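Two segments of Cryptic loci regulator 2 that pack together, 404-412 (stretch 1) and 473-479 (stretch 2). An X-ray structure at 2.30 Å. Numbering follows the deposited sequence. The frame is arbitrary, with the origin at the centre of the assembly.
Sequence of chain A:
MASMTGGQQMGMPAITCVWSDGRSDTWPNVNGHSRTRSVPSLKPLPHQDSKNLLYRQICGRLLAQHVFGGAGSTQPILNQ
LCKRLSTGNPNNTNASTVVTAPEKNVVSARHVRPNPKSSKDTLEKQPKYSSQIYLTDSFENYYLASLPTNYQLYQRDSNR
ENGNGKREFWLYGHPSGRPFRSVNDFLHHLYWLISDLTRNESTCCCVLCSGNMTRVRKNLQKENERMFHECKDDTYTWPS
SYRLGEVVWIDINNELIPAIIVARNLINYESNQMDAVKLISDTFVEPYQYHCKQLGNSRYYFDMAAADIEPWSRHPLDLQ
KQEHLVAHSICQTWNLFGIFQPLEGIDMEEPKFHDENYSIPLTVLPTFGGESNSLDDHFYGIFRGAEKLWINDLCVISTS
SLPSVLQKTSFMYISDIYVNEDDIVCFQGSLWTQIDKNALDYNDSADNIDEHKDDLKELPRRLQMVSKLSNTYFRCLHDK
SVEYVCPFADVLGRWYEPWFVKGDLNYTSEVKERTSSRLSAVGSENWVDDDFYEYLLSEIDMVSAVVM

Stretch 1 404-412: SVLQKTSFM
Stretch 2 473-479: YFRCLHD

No hydrogen bond crosses between the two stretches; side chains of stretch 2 pack against both backbone and side chains of stretch 1, burying 312 Å², both sides summed. Stretch 2 is the end of a strand, through C476, F474 having phi/psi of -123/138°, then leaves it at L477 (-90/2°). Stretch 1 approaches through a type I turn, L406 to T409, and enters a strand at F411. The nearest alpha carbons, L406 CA and L477 CA, lie 6.2 Å apart.

S404 (-58/-28°) makes no contact. V405 (-70/-19°, chi1 t) is exposed and points sideways; its O lies 4.2 Å from L477 CD1. L406 (-117/7°) is buried, as suits an aliphatic chain; its CA-to-CB bond points sideways, but rotamer m,t brings CD2 to 4.0 Å from L477 CB and 4.4 Å from CB of H478 (-148/177°, chi1 p, chi2 81°). Q407 (-75/-12°) and K408 (-76/9°) form the turn's middle. Q407 points away, whereas K408 starts toward stretch 2: its CB lies 4.0 Å from L477 CD1, while chi1 m, chi2 t, chi3 -140° and chi4 m lead its charged amine away. T409 (-65/120°, chi1 m) places OG1 3.3 Å from L477 CD1, a van der Waals contact, since a methyl offers no polar partner.

L477, with rotamer m,t, is thus the hub: it points toward stretch 1, and CD1 nestles against the turn, 3.6 Å from K408 C. A branched apolar side chain suits such a mixed surface.

After S410 (-91/-38°), F411 (-158/160°, chi1 p, chi2 79°) points sideways, but its ring end comes nearer; F474 (chi1 m, chi2 -80°) points toward stretch 1. Both are buried, so the large apolar rings pack away from water, F411 CE2 3.6 Å from F474 CD1. The ring planes meet obliquely at 61°, centroids 5.7 Å apart, with F474 CD1 at the F411 ring edge. M412 (-98/133°) continues the strand out of reach.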

# COMPACT_ATOMS: atom_id res chain seq x y z
N SER A 404 26.80 23.89 0.48
CA SER A 404 27.35 23.75 1.83
C SER A 404 26.25 23.74 2.88
O SER A 404 26.42 23.15 3.95
CB SER A 404 28.33 24.89 2.11
OG SER A 404 29.43 24.84 1.22
N VAL A 405 25.11 24.39 2.60
CA VAL A 405 24.04 24.48 3.58
C VAL A 405 23.35 23.15 3.81
O VAL A 405 22.68 22.97 4.84
CB VAL A 405 23.02 25.54 3.12
CG1 VAL A 405 21.85 25.64 4.09
CG2 VAL A 405 23.69 26.90 2.97
N LEU A 406 23.50 22.19 2.89
CA LEU A 406 22.74 20.95 2.94
C LEU A 406 23.61 19.71 3.13
O LEU A 406 23.08 18.59 3.06
CB LEU A 406 21.92 20.80 1.65
CG LEU A 406 21.01 21.99 1.29
CD1 LEU A 406 20.32 21.74 -0.04
CD2 LEU A 406 20.00 22.24 2.39
N GLN A 407 24.90 19.87 3.38
CA GLN A 407 25.78 18.71 3.47
C GLN A 407 25.63 17.94 4.77
O GLN A 407 26.14 16.82 4.87
CB GLN A 407 27.24 19.14 3.29
CG GLN A 407 27.45 20.03 2.08
CD GLN A 407 28.62 19.61 1.22
OE1 GLN A 407 28.45 18.90 0.22
NE2 GLN A 407 29.82 20.05 1.58
N LYS A 408 24.93 18.50 5.76
CA LYS A 408 24.53 17.73 6.94
C LYS A 408 23.35 16.81 6.65
O LYS A 408 22.79 16.23 7.59
CB LYS A 408 24.16 18.67 8.09
CG LYS A 408 25.30 19.52 8.62
CD LYS A 408 24.86 20.27 9.88
CE LYS A 408 25.39 21.69 9.91
NZ LYS A 408 26.88 21.75 9.96
N THR A 409 22.96 16.66 5.39
CA THR A 409 21.78 15.86 5.04
C THR A 409 22.03 14.40 5.39
O THR A 409 22.96 13.77 4.88
CB THR A 409 21.46 16.01 3.56
OG1 THR A 409 21.15 17.38 3.26
CG2 THR A 409 20.27 15.13 3.17
N SER A 410 21.18 13.85 6.26
CA SER A 410 21.24 12.44 6.61
C SER A 410 20.35 11.59 5.71
O SER A 410 20.73 10.48 5.33
CB SER A 410 20.83 12.24 8.07
OG SER A 410 21.65 13.00 8.94
N PHE A 411 19.17 12.10 5.35
CA PHE A 411 18.25 11.37 4.50
C PHE A 411 17.30 12.34 3.82
O PHE A 411 17.10 13.47 4.28
CB PHE A 411 17.47 10.32 5.29
CG PHE A 411 16.70 10.89 6.45
CD1 PHE A 411 15.49 11.53 6.25
CD2 PHE A 411 17.18 10.76 7.74
CE1 PHE A 411 14.78 12.05 7.32
CE2 PHE A 411 16.47 11.28 8.82
CZ PHE A 411 15.27 11.92 8.60
N MET A 412 16.70 11.88 2.73
CA MET A 412 15.59 12.57 2.08
C MET A 412 14.29 11.92 2.53
O MET A 412 14.17 10.69 2.52
CB MET A 412 15.71 12.52 0.56
CG MET A 412 14.42 12.93 -0.18
SD MET A 412 14.50 12.76 -1.97
CE MET A 412 15.56 14.14 -2.40
N TYR A 473 17.45 12.99 17.31
CA TYR A 473 16.66 14.18 17.02
C TYR A 473 16.81 14.53 15.55
O TYR A 473 17.89 14.38 14.97
CB TYR A 473 17.14 15.34 17.91
CG TYR A 473 16.45 16.67 17.70
CD1 TYR A 473 15.12 16.85 18.05
CD2 TYR A 473 17.14 17.75 17.18
CE1 TYR A 473 14.49 18.07 17.87
CE2 TYR A 473 16.53 18.97 17.00
CZ TYR A 473 15.20 19.13 17.35
OH TYR A 473 14.59 20.35 17.16
N PHE A 474 15.72 14.97 14.93
CA PHE A 474 15.68 15.21 13.49
C PHE A 474 15.29 16.65 13.20
O PHE A 474 14.39 17.20 13.83
CB PHE A 474 14.69 14.25 12.81
CG PHE A 474 15.02 12.80 13.01
CD1 PHE A 474 16.00 12.19 12.24
CD2 PHE A 474 14.35 12.04 13.95
CE1 PHE A 474 16.30 10.85 12.42
CE2 PHE A 474 14.65 10.70 14.13
CZ PHE A 474 15.63 10.11 13.37
N ARG A 475 15.98 17.25 12.23
CA ARG A 475 15.74 18.63 11.82
C ARG A 475 15.77 18.72 10.30
O ARG A 475 16.61 18.10 9.65
CB ARG A 475 16.78 19.59 12.40
CG ARG A 475 16.38 20.23 13.71
CD ARG A 475 17.27 21.43 14.04
NE ARG A 475 18.68 21.16 13.79
CZ ARG A 475 19.34 21.51 12.68
NH1 ARG A 475 18.72 22.15 11.70
NH2 ARG A 475 20.63 21.22 12.56
N CYS A 476 14.85 19.51 9.75
CA CYS A 476 14.86 19.82 8.32
C CYS A 476 15.89 20.91 8.04
O CYS A 476 15.99 21.89 8.78
CB CYS A 476 13.48 20.26 7.86
SG CYS A 476 13.29 20.38 6.07
N LEU A 477 16.65 20.73 6.96
CA LEU A 477 17.77 21.61 6.65
C LEU A 477 17.38 22.79 5.76
O LEU A 477 18.26 23.58 5.41
CB LEU A 477 18.88 20.83 5.95
CG LEU A 477 19.73 19.84 6.76
CD1 LEU A 477 20.84 19.30 5.87
CD2 LEU A 477 20.31 20.48 8.01
N HIS A 478 16.11 22.94 5.40
CA HIS A 478 15.74 23.95 4.42
C HIS A 478 14.34 24.47 4.73
O HIS A 478 13.67 24.01 5.65
CB HIS A 478 15.81 23.38 3.00
CG HIS A 478 14.88 22.23 2.77
ND1 HIS A 478 13.54 22.39 2.50
CD2 HIS A 478 15.10 20.89 2.80
CE1 HIS A 478 12.98 21.20 2.35
NE2 HIS A 478 13.91 20.28 2.53
N ASP A 479 13.91 25.45 3.93
CA ASP A 479 12.61 26.08 4.13
C ASP A 479 11.49 25.06 3.94
O ASP A 479 11.51 24.24 3.02
CB ASP A 479 12.44 27.25 3.16
CG ASP A 479 11.36 28.22 3.60
OD1 ASP A 479 10.17 27.90 3.43
OD2 ASP A 479 11.72 29.30 4.10